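Local atomic coordinates of putative neuraminyllactose-binding hemagglutinin homolog (Helicobacter pylori, PDB entry 3BGH), a protein that is of unknown function but, as a putative outer-membrane lipoprotein adhesin, may bind neuraminyllactose-containing receptors. Residues V106-I112 / V124-G130; V51-Y56 / I190-M194; L21-Y25 / Y198-V203; A157-R161 / K182-H186; R101-N105 / S129-N133. All blocks are in the same frame, centred on the assembly; numbering follows the deposited sequence.

In the fold
From the N terminus, L21-Y25 lies on helix 186-208, and contact 3 closes the widest loop of the five contacts when Y198-V203 arrives. Inside it, contact 2 closes where V51-Y56 meets I190-M194, about two turns earlier on the same helix. Both enclose the hairpin of strands 98-114 and 123-137. Contact 5 joins R101-N105 to S129-N133; contact 1 continues the pairing toward the turn and shares S129 and G130 with it. Contact 4 follows both in series, still inside the loops of contacts 2 and 3: strand 144-161, the neighbour of 123-137, meets the lead-in to helix 186-208. The helix ties the N-terminal segment and the start of helix 54-73 to the sheet. Contacts 1 and 5 touch the second subunit.

Contact 1. Residues V106-I112 / V124-G130; sequences VAILEDI and VIDMSSG
A107 and S129 pair across an antiparallel beta hairpin, made by strands 98-114 and 123-137 and interrupted by a G1 beta bulge. The backbone bonds come in mutual pairs. A107 N gives to S129 O at 3.0 Å, and S129 N gives back to A107 O. L109 and M127 are joined in the same way. Past them, D111 and I112 both face I125, and I112 and I125 form the last mutual pair. D111 has a positive phi of 66°, which fits the first residue of such a bulge.

Three acidic side chains, E110, D111 and D126, gather there. D111 N bonds to D126 OD1 at 3.0 Å, meeting it nearly along its C-O axis. D126 OD2 is bonded to H186 ND1. The E110 and D126 side chains lie side by side, pointing the same way, carboxylate planes 12° apart. E110 OE2 is 4.3 Å from D126 OD2, so the like charges may be eased by H186.

The apolar contacts lie on the face of L109, I112 and M127. I112 CB rests on I125 CG1 at 3.8 Å. M127 is bent at its last torsion (chi3 70°), which brings CE back to I112 CD1 at 3.9 Å. Y131 of the second subunit packs on L109 and M127. On the other face I108 and V106 meet helix 186-208, and S128 OG is hydrogen-bonded to V152 O and I155 N of strand 144-161.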
# COMPACT_ATOMS: atom_id res chain seq x y z
N VAL A 106 -1.71 -3.40 4.93
CA VAL A 106 -1.86 -4.32 3.83
C VAL A 106 -3.27 -4.19 3.29
O VAL A 106 -4.23 -4.08 4.04
CB VAL A 106 -1.46 -5.79 4.19
CG1 VAL A 106 -2.33 -6.34 5.28
CG2 VAL A 106 -1.57 -6.70 2.96
N ALA A 107 -3.39 -4.12 1.97
CA ALA A 107 -4.67 -3.97 1.33
C ALA A 107 -4.76 -4.99 0.22
O ALA A 107 -3.75 -5.35 -0.38
CB ALA A 107 -4.82 -2.57 0.79
N ILE A 108 -5.96 -5.47 -0.02
CA ILE A 108 -6.20 -6.38 -1.12
C ILE A 108 -7.14 -5.72 -2.17
O ILE A 108 -8.19 -5.16 -1.85
CB ILE A 108 -6.64 -7.76 -0.59
CG1 ILE A 108 -5.41 -8.41 0.05
CG2 ILE A 108 -7.16 -8.66 -1.72
CD1 ILE A 108 -5.65 -9.56 0.91
N LEU A 109 -6.67 -5.71 -3.41
CA LEU A 109 -7.45 -5.25 -4.55
C LEU A 109 -8.03 -6.47 -5.24
O LEU A 109 -7.39 -7.49 -5.38
CB LEU A 109 -6.57 -4.49 -5.51
CG LEU A 109 -6.19 -3.06 -5.15
CD1 LEU A 109 -5.31 -2.96 -3.90
CD2 LEU A 109 -5.47 -2.48 -6.32
N GLU A 110 -9.28 -6.33 -5.65
CA GLU A 110 -10.04 -7.44 -6.20
C GLU A 110 -10.27 -7.22 -7.67
O GLU A 110 -10.34 -6.07 -8.12
CB GLU A 110 -11.37 -7.60 -5.44
CG GLU A 110 -11.15 -8.11 -4.01
CD GLU A 110 -12.42 -8.31 -3.22
OE1 GLU A 110 -13.48 -7.80 -3.63
OE2 GLU A 110 -12.34 -8.98 -2.16
N ASP A 111 -10.36 -8.33 -8.41
CA ASP A 111 -10.89 -8.34 -9.77
C ASP A 111 -9.99 -7.58 -10.76
O ASP A 111 -10.41 -6.63 -11.43
CB ASP A 111 -12.36 -7.85 -9.82
CG ASP A 111 -13.34 -8.83 -9.15
OD1 ASP A 111 -13.09 -10.06 -9.13
OD2 ASP A 111 -14.39 -8.38 -8.64
N ILE A 112 -8.74 -8.01 -10.82
CA ILE A 112 -7.80 -7.53 -11.82
C ILE A 112 -7.67 -8.67 -12.83
O ILE A 112 -7.56 -9.85 -12.44
CB ILE A 112 -6.42 -7.22 -11.18
CG1 ILE A 112 -6.58 -6.30 -9.97
CG2 ILE A 112 -5.51 -6.57 -12.16
CD1 ILE A 112 -5.25 -5.74 -9.49
N VAL A 124 -8.40 -13.83 -13.91
CA VAL A 124 -8.76 -12.74 -13.01
C VAL A 124 -8.08 -13.06 -11.69
O VAL A 124 -7.97 -14.25 -11.32
CB VAL A 124 -10.26 -12.65 -12.86
CG1 VAL A 124 -10.70 -11.41 -12.01
CG2 VAL A 124 -10.90 -12.61 -14.26
N ILE A 125 -7.57 -12.03 -11.01
CA ILE A 125 -6.80 -12.23 -9.77
C ILE A 125 -7.21 -11.22 -8.72
O ILE A 125 -7.84 -10.22 -9.04
CB ILE A 125 -5.28 -12.05 -9.99
CG1 ILE A 125 -4.93 -10.57 -10.18
CG2 ILE A 125 -4.75 -12.89 -11.14
CD1 ILE A 125 -3.48 -10.29 -10.22
N ASP A 126 -6.86 -11.50 -7.47
CA ASP A 126 -6.78 -10.49 -6.44
C ASP A 126 -5.29 -10.23 -6.18
O ASP A 126 -4.46 -11.10 -6.41
CB ASP A 126 -7.48 -10.97 -5.17
CG ASP A 126 -8.99 -10.92 -5.28
OD1 ASP A 126 -9.50 -10.31 -6.26
OD2 ASP A 126 -9.68 -11.50 -4.39
N MET A 127 -4.96 -9.03 -5.71
CA MET A 127 -3.56 -8.63 -5.55
C MET A 127 -3.42 -7.66 -4.41
O MET A 127 -4.23 -6.74 -4.27
CB MET A 127 -3.03 -7.98 -6.85
CG MET A 127 -1.49 -7.68 -6.85
SD MET A 127 -0.82 -6.87 -8.38
CE MET A 127 -1.55 -5.30 -8.18
N SER A 128 -2.37 -7.82 -3.62
CA SER A 128 -2.12 -6.94 -2.51
C SER A 128 -1.32 -5.68 -2.84
O SER A 128 -0.59 -5.59 -3.84
CB SER A 128 -1.33 -7.70 -1.48
OG SER A 128 -0.02 -7.78 -2.00
N SER A 129 -1.41 -4.73 -1.92
CA SER A 129 -0.48 -3.62 -1.84
C SER A 129 -0.20 -3.44 -0.35
O SER A 129 -0.82 -4.11 0.49
CB SER A 129 -1.11 -2.35 -2.43
OG SER A 129 -2.09 -1.83 -1.55
N GLY A 130 0.69 -2.53 -0.02
CA GLY A 130 1.03 -2.24 1.35
C GLY A 130 2.51 -2.40 1.62
O GLY A 130 3.27 -2.69 0.74

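Contact 2. Residues V51-Y56 / I190-M194; sequences VIPESY and IRKIM
V51 and I190 pack closely, with V51 CG1 3.4 Å from I190 CD1. The two branches of I190 serve different partners. CG1 lies beside the backbone N (chi1 -68°) and carries CD1 to V51. CG2 turns instead to the Y56 ring. I52 and M194 reach toward each other tip to tip, I52 CD1 meeting M194 CE at 3.9 Å. In a second touch, I52 CG2 is 3.8 Å from M194 SD.

The aromatic contacts are made at the ring edge. I190 CG2 lies in the plane of the Y56 ring, 3.8 Å from CE2. M194 SD is also at the edge, 5.4 Å from the ring centroid, a Met-aromatic contact. One face of the ring is covered by P53 CG from its own segment. P53 is the N-cap residue of helix 54-73.

At the outer end, Y56 OH touches R191 CD at 3.1 Å. The hydroxyl is at the edge of the guanidinium, whose plane is turned 60° from the ring. R191 NH2 is hydrogen-bonded to V19 O.

No hydrogen bond crosses between the two segments. The loop and the start of helix 54-73 are therefore held to helix 186-208 by shape and by burial of carbon and sulfur.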
# COMPACT_ATOMS: atom_id res chain seq x y z
N VAL A 51 -11.83 -5.01 2.48
CA VAL A 51 -12.01 -6.36 1.95
C VAL A 51 -11.56 -7.44 2.97
O VAL A 51 -12.04 -8.59 2.91
CB VAL A 51 -11.26 -6.38 0.61
CG1 VAL A 51 -10.35 -7.58 0.43
CG2 VAL A 51 -12.26 -6.18 -0.55
N ILE A 52 -10.70 -7.04 3.90
CA ILE A 52 -10.07 -7.94 4.90
C ILE A 52 -10.79 -7.93 6.29
O ILE A 52 -10.94 -6.88 6.89
CB ILE A 52 -8.55 -7.58 5.10
CG1 ILE A 52 -7.78 -7.72 3.79
CG2 ILE A 52 -7.91 -8.45 6.18
CD1 ILE A 52 -6.33 -7.13 3.79
N PRO A 53 -11.25 -9.08 6.78
CA PRO A 53 -11.90 -9.12 8.11
C PRO A 53 -10.98 -8.63 9.22
O PRO A 53 -9.81 -8.98 9.25
CB PRO A 53 -12.23 -10.61 8.31
CG PRO A 53 -12.27 -11.19 6.84
CD PRO A 53 -11.23 -10.39 6.10
N GLU A 54 -11.52 -7.83 10.13
CA GLU A 54 -10.80 -7.35 11.31
C GLU A 54 -10.11 -8.45 12.09
O GLU A 54 -9.03 -8.22 12.68
CB GLU A 54 -11.74 -6.61 12.25
CG GLU A 54 -12.10 -5.18 11.82
CD GLU A 54 -12.94 -4.47 12.88
OE1 GLU A 54 -12.68 -3.26 13.14
OE2 GLU A 54 -13.85 -5.14 13.47
N SER A 55 -10.69 -9.64 12.13
CA SER A 55 -10.06 -10.71 12.87
C SER A 55 -8.73 -11.15 12.25
O SER A 55 -7.83 -11.60 12.98
CB SER A 55 -10.99 -11.88 12.98
OG SER A 55 -11.29 -12.39 11.68
N TYR A 56 -8.61 -11.03 10.92
CA TYR A 56 -7.37 -11.40 10.20
C TYR A 56 -6.28 -10.45 10.59
O TYR A 56 -5.17 -10.87 10.88
CB TYR A 56 -7.52 -11.38 8.68
CG TYR A 56 -8.38 -12.49 8.11
CD1 TYR A 56 -9.16 -13.30 8.91
CD2 TYR A 56 -8.46 -12.66 6.74
CE1 TYR A 56 -9.99 -14.27 8.34
CE2 TYR A 56 -9.25 -13.62 6.19
CZ TYR A 56 -10.02 -14.42 6.99
OH TYR A 56 -10.81 -15.38 6.38
N ILE A 190 -7.91 -13.96 -0.27
CA ILE A 190 -7.46 -13.14 0.85
C ILE A 190 -6.60 -13.95 1.84
O ILE A 190 -5.50 -13.54 2.23
CB ILE A 190 -8.68 -12.52 1.57
CG1 ILE A 190 -9.36 -11.51 0.64
CG2 ILE A 190 -8.30 -11.90 2.88
CD1 ILE A 190 -10.63 -10.92 1.15
N ARG A 191 -7.12 -15.10 2.21
CA ARG A 191 -6.42 -16.03 3.05
C ARG A 191 -5.02 -16.42 2.52
O ARG A 191 -4.04 -16.41 3.28
CB ARG A 191 -7.32 -17.23 3.33
CG ARG A 191 -7.75 -17.29 4.77
CD ARG A 191 -9.20 -17.66 5.01
NE ARG A 191 -9.44 -19.09 4.86
CZ ARG A 191 -10.55 -19.71 5.28
NH1 ARG A 191 -11.52 -19.05 5.92
NH2 ARG A 191 -10.67 -21.01 5.07
N LYS A 192 -4.94 -16.70 1.22
CA LYS A 192 -3.68 -17.06 0.52
C LYS A 192 -2.70 -15.91 0.45
O LYS A 192 -1.52 -16.08 0.73
CB LYS A 192 -3.95 -17.56 -0.90
CG LYS A 192 -4.53 -18.98 -0.99
CD LYS A 192 -4.43 -19.53 -2.39
CE LYS A 192 -5.73 -19.33 -3.15
NZ LYS A 192 -5.53 -19.56 -4.63
N ILE A 193 -3.20 -14.74 0.09
CA ILE A 193 -2.38 -13.56 -0.04
C ILE A 193 -1.78 -13.16 1.30
O ILE A 193 -0.58 -12.90 1.38
CB ILE A 193 -3.19 -12.39 -0.69
CG1 ILE A 193 -3.33 -12.67 -2.20
CG2 ILE A 193 -2.54 -11.03 -0.40
CD1 ILE A 193 -4.39 -11.84 -2.93
N MET A 194 -2.63 -13.16 2.34
CA MET A 194 -2.21 -12.84 3.70
C MET A 194 -1.18 -13.85 4.24
O MET A 194 -0.23 -13.44 4.89
CB MET A 194 -3.40 -12.75 4.69
CG MET A 194 -4.59 -11.92 4.27
SD MET A 194 -5.01 -10.74 5.54
CE MET A 194 -3.68 -9.62 5.15

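Contact 3. Residues L21-Y25 / Y198-V203; sequences LHFHY and YHKVMV
F23 and Y198 bring the two backbones closest, with 6.0 Å between their CA atoms. Segment 21-25 is neither helix nor strand. F23 is the centre of an inverse gamma turn, closed by a weak bond from H24 N to H22 O. Segment 198-203 is helical, as the bond from M202 N to Y198 O indicates. No hydrogen bond joins the two segments.

The turn passes over one face of the Y198 ring, led by F23 CA and C. F23 CA sits over the ring centre, 3.7 Å above its plane. F23 CB adds a CH-pi contact over the same ring, 3.8 Å from the centroid. The F23 ring is nearly parallel to that of Y198, at 10°, but the two are slid so far apart that they barely overlap. It is mostly the turn itself that covers Y198. Y198 has CG anti to the backbone N (chi1 -176°), and its ring rises from the helix toward the turn.

Y25 lies along the next turn of the helix. Y25 CB meets M202 CB at 3.8 Å. Its ring crosses V203 at about a right angle, with Y25 CE1 3.5 Å from V203 CG2. On the H199 side, Y25 CD1 is 3.7 Å from H199 ND1. The two rings are oblique, at 72°.

Neighbouring residues close the arrangement. Q67 OE1 of helix 54-73 is hydrogen-bonded to both Y198 OH and Y25 N. F60 of the same helix meets the rings of F23 and Y198 edge-to-face, so the N-terminal segment is held by both helices, 54-73 and 186-208.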
# COMPACT_ATOMS: atom_id res chain seq x y z
N LEU A 21 -6.10 -19.99 7.42
CA LEU A 21 -5.13 -18.97 7.78
C LEU A 21 -3.89 -19.67 8.29
O LEU A 21 -3.99 -20.72 8.92
CB LEU A 21 -5.69 -18.05 8.84
CG LEU A 21 -6.62 -16.93 8.41
CD1 LEU A 21 -7.04 -16.12 9.65
CD2 LEU A 21 -5.95 -16.04 7.39
N HIS A 22 -2.71 -19.13 8.01
CA HIS A 22 -1.51 -19.75 8.55
C HIS A 22 -0.45 -18.75 8.94
O HIS A 22 0.60 -18.67 8.31
CB HIS A 22 -0.95 -20.82 7.63
CG HIS A 22 -0.02 -21.76 8.32
ND1 HIS A 22 1.30 -21.91 7.96
CD2 HIS A 22 -0.22 -22.58 9.39
CE1 HIS A 22 1.87 -22.80 8.75
NE2 HIS A 22 0.97 -23.22 9.63
N PHE A 23 -0.73 -18.00 10.01
CA PHE A 23 0.20 -16.99 10.48
C PHE A 23 1.23 -17.63 11.44
O PHE A 23 1.26 -17.35 12.63
CB PHE A 23 -0.58 -15.77 11.05
CG PHE A 23 -1.56 -15.15 10.04
CD1 PHE A 23 -1.53 -15.48 8.67
CD2 PHE A 23 -2.51 -14.21 10.45
CE1 PHE A 23 -2.42 -14.90 7.76
CE2 PHE A 23 -3.40 -13.61 9.53
CZ PHE A 23 -3.35 -13.95 8.19
N HIS A 24 2.07 -18.51 10.89
CA HIS A 24 3.14 -19.20 11.65
C HIS A 24 4.33 -19.52 10.72
O HIS A 24 4.17 -20.10 9.64
CB HIS A 24 2.60 -20.47 12.37
CG HIS A 24 3.62 -21.20 13.23
ND1 HIS A 24 4.25 -22.36 12.81
CD2 HIS A 24 4.08 -20.95 14.47
CE1 HIS A 24 5.07 -22.78 13.76
NE2 HIS A 24 4.99 -21.94 14.78
N TYR A 25 5.52 -19.10 11.13
CA TYR A 25 6.72 -19.37 10.34
C TYR A 25 7.59 -20.19 11.30
O TYR A 25 7.78 -19.76 12.44
CB TYR A 25 7.37 -18.05 9.91
CG TYR A 25 8.79 -18.15 9.37
CD1 TYR A 25 9.02 -18.68 8.09
CD2 TYR A 25 9.89 -17.72 10.12
CE1 TYR A 25 10.32 -18.79 7.58
CE2 TYR A 25 11.22 -17.82 9.61
CZ TYR A 25 11.42 -18.36 8.33
OH TYR A 25 12.67 -18.48 7.76
N TYR A 198 2.42 -12.89 5.42
CA TYR A 198 2.91 -13.17 6.77
C TYR A 198 4.27 -13.87 6.67
O TYR A 198 5.20 -13.47 7.35
CB TYR A 198 1.93 -14.04 7.57
CG TYR A 198 2.42 -14.22 9.00
CD1 TYR A 198 2.04 -13.35 10.01
CD2 TYR A 198 3.32 -15.24 9.31
CE1 TYR A 198 2.51 -13.53 11.30
CE2 TYR A 198 3.79 -15.41 10.60
CZ TYR A 198 3.40 -14.56 11.58
OH TYR A 198 3.90 -14.74 12.86
N HIS A 199 4.37 -14.90 5.83
CA HIS A 199 5.61 -15.62 5.58
C HIS A 199 6.73 -14.63 5.18
O HIS A 199 7.74 -14.59 5.86
CB HIS A 199 5.39 -16.73 4.52
CG HIS A 199 6.62 -17.51 4.16
ND1 HIS A 199 7.09 -18.58 4.91
CD2 HIS A 199 7.46 -17.41 3.10
CE1 HIS A 199 8.17 -19.09 4.34
NE2 HIS A 199 8.42 -18.40 3.24
N LYS A 200 6.52 -13.82 4.12
CA LYS A 200 7.50 -12.81 3.73
C LYS A 200 7.94 -11.84 4.85
O LYS A 200 9.13 -11.54 4.94
CB LYS A 200 7.04 -11.99 2.50
CG LYS A 200 8.14 -11.06 1.96
CD LYS A 200 7.67 -10.08 0.87
CE LYS A 200 8.85 -9.35 0.18
NZ LYS A 200 8.49 -8.52 -1.01
N VAL A 201 7.00 -11.36 5.68
CA VAL A 201 7.41 -10.45 6.78
C VAL A 201 8.36 -11.16 7.78
O VAL A 201 9.43 -10.65 8.12
CB VAL A 201 6.19 -9.77 7.56
CG1 VAL A 201 6.68 -8.99 8.72
CG2 VAL A 201 5.43 -8.83 6.64
N MET A 202 7.96 -12.32 8.24
CA MET A 202 8.75 -13.04 9.22
C MET A 202 10.14 -13.39 8.69
O MET A 202 11.11 -13.26 9.42
CB MET A 202 8.02 -14.29 9.69
CG MET A 202 6.93 -14.03 10.75
SD MET A 202 7.54 -13.25 12.23
CE MET A 202 8.77 -14.43 12.74
N VAL A 203 10.25 -13.81 7.42
CA VAL A 203 11.54 -14.15 6.81
C VAL A 203 12.45 -12.93 6.72
O VAL A 203 13.65 -13.01 6.98
CB VAL A 203 11.36 -14.69 5.38
CG1 VAL A 203 12.70 -14.76 4.66
CG2 VAL A 203 10.73 -16.08 5.37

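Contact 4. Residues A157-R161 / K182-H186; sequences AVIER and KETDH. With SO4 (sulfate ion), chain E.
R161 NE gives a straight salt-bridge hydrogen bond to E183 OE1, 2.6 Å long. The oxygen lies in the guanidinium plane but is met from above the carboxylate plane. The planes are 66° apart, and of the R161 nitrogens it is NE that makes the bridge. E183 is bent at its second torsion (chi2 -122°), and its CG packs on R161 CG at 3.5 Å. E183 OE1 also touches V158 CG1.

The outer nitrogens of R161 turn to a sulfate ion, probably from the crystallisation liquor. R161 NH2 bonds to sulfate O4 at 2.7 Å, and NH1 makes a weak bond to O3. K123 NZ binds the same ion. E183 and the sulfate thus meet different N-H groups of one guanidinium and fix its rotation.

One backbone bond crosses, from T184 N to I159 O at 3.0 Å. Its angle at the hydrogen is only 139°. T184 OG1 makes a weak bond to D185 O, 3.3 Å long.

The remaining touches are by carbon atoms. I159 CD1 meets the edge of the H186 ring, 3.7 Å from CE1. The ring packs beside E110 and D111 of strand 98-114. K182 CG approaches E160 CG at 4.2 Å.

The contact lays the lead-in to helix 186-208, with D185 as N-cap, against the end of strand 144-161. There I159 and E160 form a classic beta bulge against V124 of the neighbouring strand. The whole is a strand-to-helix connection at the edge of the sheet.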
# COMPACT_ATOMS: atom_id res chain seq x y z
N ALA A 157 -3.40 -13.81 -6.07
CA ALA A 157 -4.15 -15.05 -6.08
C ALA A 157 -5.11 -15.07 -7.26
O ALA A 157 -5.89 -14.16 -7.48
CB ALA A 157 -4.90 -15.20 -4.78
N VAL A 158 -5.06 -16.16 -8.01
CA VAL A 158 -5.96 -16.35 -9.12
C VAL A 158 -7.34 -16.75 -8.61
O VAL A 158 -7.45 -17.67 -7.80
CB VAL A 158 -5.44 -17.41 -10.06
CG1 VAL A 158 -6.41 -17.61 -11.20
CG2 VAL A 158 -4.09 -16.98 -10.57
N ILE A 159 -8.36 -16.03 -9.07
CA ILE A 159 -9.73 -16.35 -8.72
C ILE A 159 -10.50 -16.99 -9.88
O ILE A 159 -11.41 -17.79 -9.66
CB ILE A 159 -10.51 -15.14 -8.16
CG1 ILE A 159 -10.35 -13.92 -9.06
CG2 ILE A 159 -10.04 -14.84 -6.76
CD1 ILE A 159 -11.09 -12.68 -8.53
N GLU A 160 -10.10 -16.66 -11.10
CA GLU A 160 -10.81 -17.10 -12.27
C GLU A 160 -9.84 -17.36 -13.44
O GLU A 160 -8.96 -16.53 -13.72
CB GLU A 160 -11.83 -16.01 -12.62
CG GLU A 160 -12.88 -16.38 -13.63
CD GLU A 160 -13.96 -15.30 -13.71
OE1 GLU A 160 -14.39 -14.83 -12.63
OE2 GLU A 160 -14.37 -14.90 -14.83
N ARG A 161 -9.99 -18.52 -14.09
CA ARG A 161 -9.31 -18.80 -15.37
C ARG A 161 -10.33 -18.95 -16.50
O ARG A 161 -11.42 -19.45 -16.28
CB ARG A 161 -8.48 -20.08 -15.27
CG ARG A 161 -7.75 -20.18 -13.97
CD ARG A 161 -6.92 -21.39 -13.88
NE ARG A 161 -5.72 -21.13 -13.10
CZ ARG A 161 -4.58 -20.69 -13.62
NH1 ARG A 161 -4.48 -20.45 -14.93
NH2 ARG A 161 -3.53 -20.49 -12.83
N LYS A 182 -12.47 -21.46 -13.43
CA LYS A 182 -13.05 -20.55 -12.45
C LYS A 182 -12.65 -20.97 -11.02
O LYS A 182 -13.47 -21.48 -10.25
CB LYS A 182 -14.58 -20.48 -12.62
CG LYS A 182 -15.24 -19.39 -11.78
CD LYS A 182 -16.72 -19.66 -11.62
CE LYS A 182 -17.22 -19.16 -10.26
NZ LYS A 182 -18.71 -19.32 -10.13
N GLU A 183 -11.38 -20.72 -10.69
CA GLU A 183 -10.70 -21.24 -9.47
C GLU A 183 -11.42 -21.10 -8.11
O GLU A 183 -11.98 -22.09 -7.64
CB GLU A 183 -9.24 -20.74 -9.38
CG GLU A 183 -8.44 -21.01 -10.64
CD GLU A 183 -7.20 -21.85 -10.37
OE1 GLU A 183 -6.07 -21.32 -10.50
OE2 GLU A 183 -7.36 -23.05 -10.06
N THR A 184 -11.40 -19.91 -7.49
CA THR A 184 -11.96 -19.73 -6.13
C THR A 184 -13.05 -18.61 -5.93
O THR A 184 -13.81 -18.29 -6.85
CB THR A 184 -10.82 -19.66 -5.00
OG1 THR A 184 -10.03 -18.47 -5.15
CG2 THR A 184 -9.91 -20.90 -5.03
N ASP A 185 -13.15 -18.08 -4.71
CA ASP A 185 -13.80 -16.79 -4.45
C ASP A 185 -12.85 -15.89 -3.64
O ASP A 185 -11.73 -16.29 -3.28
CB ASP A 185 -15.16 -16.96 -3.75
CG ASP A 185 -15.04 -17.37 -2.28
OD1 ASP A 185 -16.08 -17.26 -1.57
OD2 ASP A 185 -13.93 -17.79 -1.84
N HIS A 186 -13.31 -14.67 -3.35
CA HIS A 186 -12.50 -13.69 -2.66
C HIS A 186 -11.91 -14.12 -1.30
O HIS A 186 -10.69 -14.02 -1.13
CB HIS A 186 -13.25 -12.35 -2.57
CG HIS A 186 -13.66 -11.81 -3.90
ND1 HIS A 186 -12.82 -11.80 -4.99
CD2 HIS A 186 -14.83 -11.27 -4.32
CE1 HIS A 186 -13.45 -11.27 -6.02
NE2 HIS A 186 -14.67 -10.95 -5.64
S SO4 E . -0.49 -20.45 -14.93
O1 SO4 E . 0.59 -21.36 -14.54
O2 SO4 E . 0.01 -19.41 -15.84
O3 SO4 E . -1.52 -21.21 -15.61
O4 SO4 E . -1.07 -19.85 -13.74

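Contact 5. Residues R101-N105 / S129-N133; sequences RMDGN and SGYLN
N105 and Y131 form a hydrogen-bonded pair in the antiparallel hairpin of strands 98-114 and 123-137. N105 has the most surface buried. Y131 N gives to N105 O at 3.0 Å, and N105 N gives to Y131 O at 3.2 Å. The N105 amide sits between its own backbone N and carbonyl carbon (chi1 79°), which folds it over G130. N105 ND2 is 3.7 Å from G130 CA. The other end, OD1, is hydrogen-bonded to S129 OG of the second subunit, so this amide lies at the interface between the two copies.

N133 pairs with D103 in the same way. N133 N bonds to D103 O at 2.7 Å. D103 N returns the bond to N133 O. N133 CB rests against D103 O, and ND2 makes a weak hydrogen bond to N135 OD1. N133 also packs on I112 of the second subunit.

L132 points to the other face of the sheet. L132 CD2 touches M102 SD at 3.6 Å. L132 packs on V201 of helix 186-208, and M102 on L64 and L68 of helix 54-73. These residues join the hairpin to the helical layer. G104 faces L132 in a non-hydrogen-bonded pair, and G104 CA makes a CA-H...O contact with Y131 O at 3.3 Å.

A water bridges the end of the contact: it accepts from N105 ND2 at 2.7 Å and lies 2.8 Å from S129 OG.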
# COMPACT_ATOMS: atom_id res chain seq x y z
N ARG A 101 9.32 -1.60 16.98
CA ARG A 101 8.05 -0.89 16.83
C ARG A 101 7.64 -0.90 15.33
O ARG A 101 8.21 -0.17 14.51
CB ARG A 101 8.23 0.53 17.42
CG ARG A 101 7.24 1.54 16.98
CD ARG A 101 7.10 2.64 18.01
NE ARG A 101 5.69 3.05 18.08
CZ ARG A 101 5.26 4.18 18.63
NH1 ARG A 101 6.11 5.06 19.16
NH2 ARG A 101 3.95 4.45 18.64
N MET A 102 6.67 -1.75 15.00
CA MET A 102 6.26 -2.06 13.65
C MET A 102 4.93 -1.38 13.27
O MET A 102 3.92 -1.57 13.95
CB MET A 102 6.13 -3.58 13.48
CG MET A 102 6.26 -4.04 12.02
SD MET A 102 5.90 -5.81 11.80
CE MET A 102 6.76 -6.48 13.27
N ASP A 103 4.95 -0.60 12.19
CA ASP A 103 3.76 0.02 11.65
C ASP A 103 3.65 -0.19 10.14
O ASP A 103 4.66 -0.34 9.44
CB ASP A 103 3.74 1.51 12.00
CG ASP A 103 3.90 1.77 13.51
OD1 ASP A 103 2.89 2.08 14.18
OD2 ASP A 103 5.04 1.66 14.04
N GLY A 104 2.42 -0.18 9.63
CA GLY A 104 2.17 -0.36 8.21
C GLY A 104 0.74 -0.69 7.83
O GLY A 104 -0.21 -0.37 8.55
N ASN A 105 0.59 -1.31 6.66
CA ASN A 105 -0.73 -1.66 6.16
C ASN A 105 -0.62 -2.67 5.10
O ASN A 105 0.42 -2.80 4.42
CB ASN A 105 -1.47 -0.42 5.57
CG ASN A 105 -1.00 -0.08 4.18
OD1 ASN A 105 0.05 0.56 4.01
ND2 ASN A 105 -1.74 -0.53 3.17
N SER A 129 -1.41 -4.73 -1.92
CA SER A 129 -0.48 -3.62 -1.84
C SER A 129 -0.20 -3.44 -0.35
O SER A 129 -0.82 -4.11 0.49
CB SER A 129 -1.11 -2.35 -2.43
OG SER A 129 -2.09 -1.83 -1.55
N GLY A 130 0.69 -2.53 -0.02
CA GLY A 130 1.03 -2.24 1.35
C GLY A 130 2.51 -2.40 1.62
O GLY A 130 3.27 -2.69 0.74
N TYR A 131 2.89 -2.23 2.86
CA TYR A 131 4.25 -2.04 3.18
C TYR A 131 4.36 -2.00 4.73
O TYR A 131 3.56 -1.36 5.40
CB TYR A 131 4.74 -0.71 2.54
CG TYR A 131 6.20 -0.44 2.71
CD1 TYR A 131 7.13 -0.77 1.72
CD2 TYR A 131 6.68 0.14 3.89
CE1 TYR A 131 8.51 -0.53 1.90
CE2 TYR A 131 8.07 0.40 4.08
CZ TYR A 131 8.95 0.07 3.07
OH TYR A 131 10.28 0.32 3.29
N LEU A 132 5.32 -2.74 5.26
CA LEU A 132 5.58 -2.75 6.69
C LEU A 132 6.89 -2.11 7.04
O LEU A 132 7.93 -2.35 6.41
CB LEU A 132 5.55 -4.16 7.22
CG LEU A 132 4.21 -4.52 7.84
CD1 LEU A 132 3.10 -4.58 6.80
CD2 LEU A 132 4.31 -5.87 8.56
N ASN A 133 6.84 -1.30 8.08
CA ASN A 133 8.03 -0.67 8.56
C ASN A 133 8.36 -1.05 9.99
O ASN A 133 7.61 -0.73 10.93
CB ASN A 133 7.88 0.82 8.48
CG ASN A 133 9.19 1.51 8.65
OD1 ASN A 133 10.08 1.42 7.77
ND2 ASN A 133 9.35 2.20 9.77
O HOH W 1 -1.33 -0.06 0.54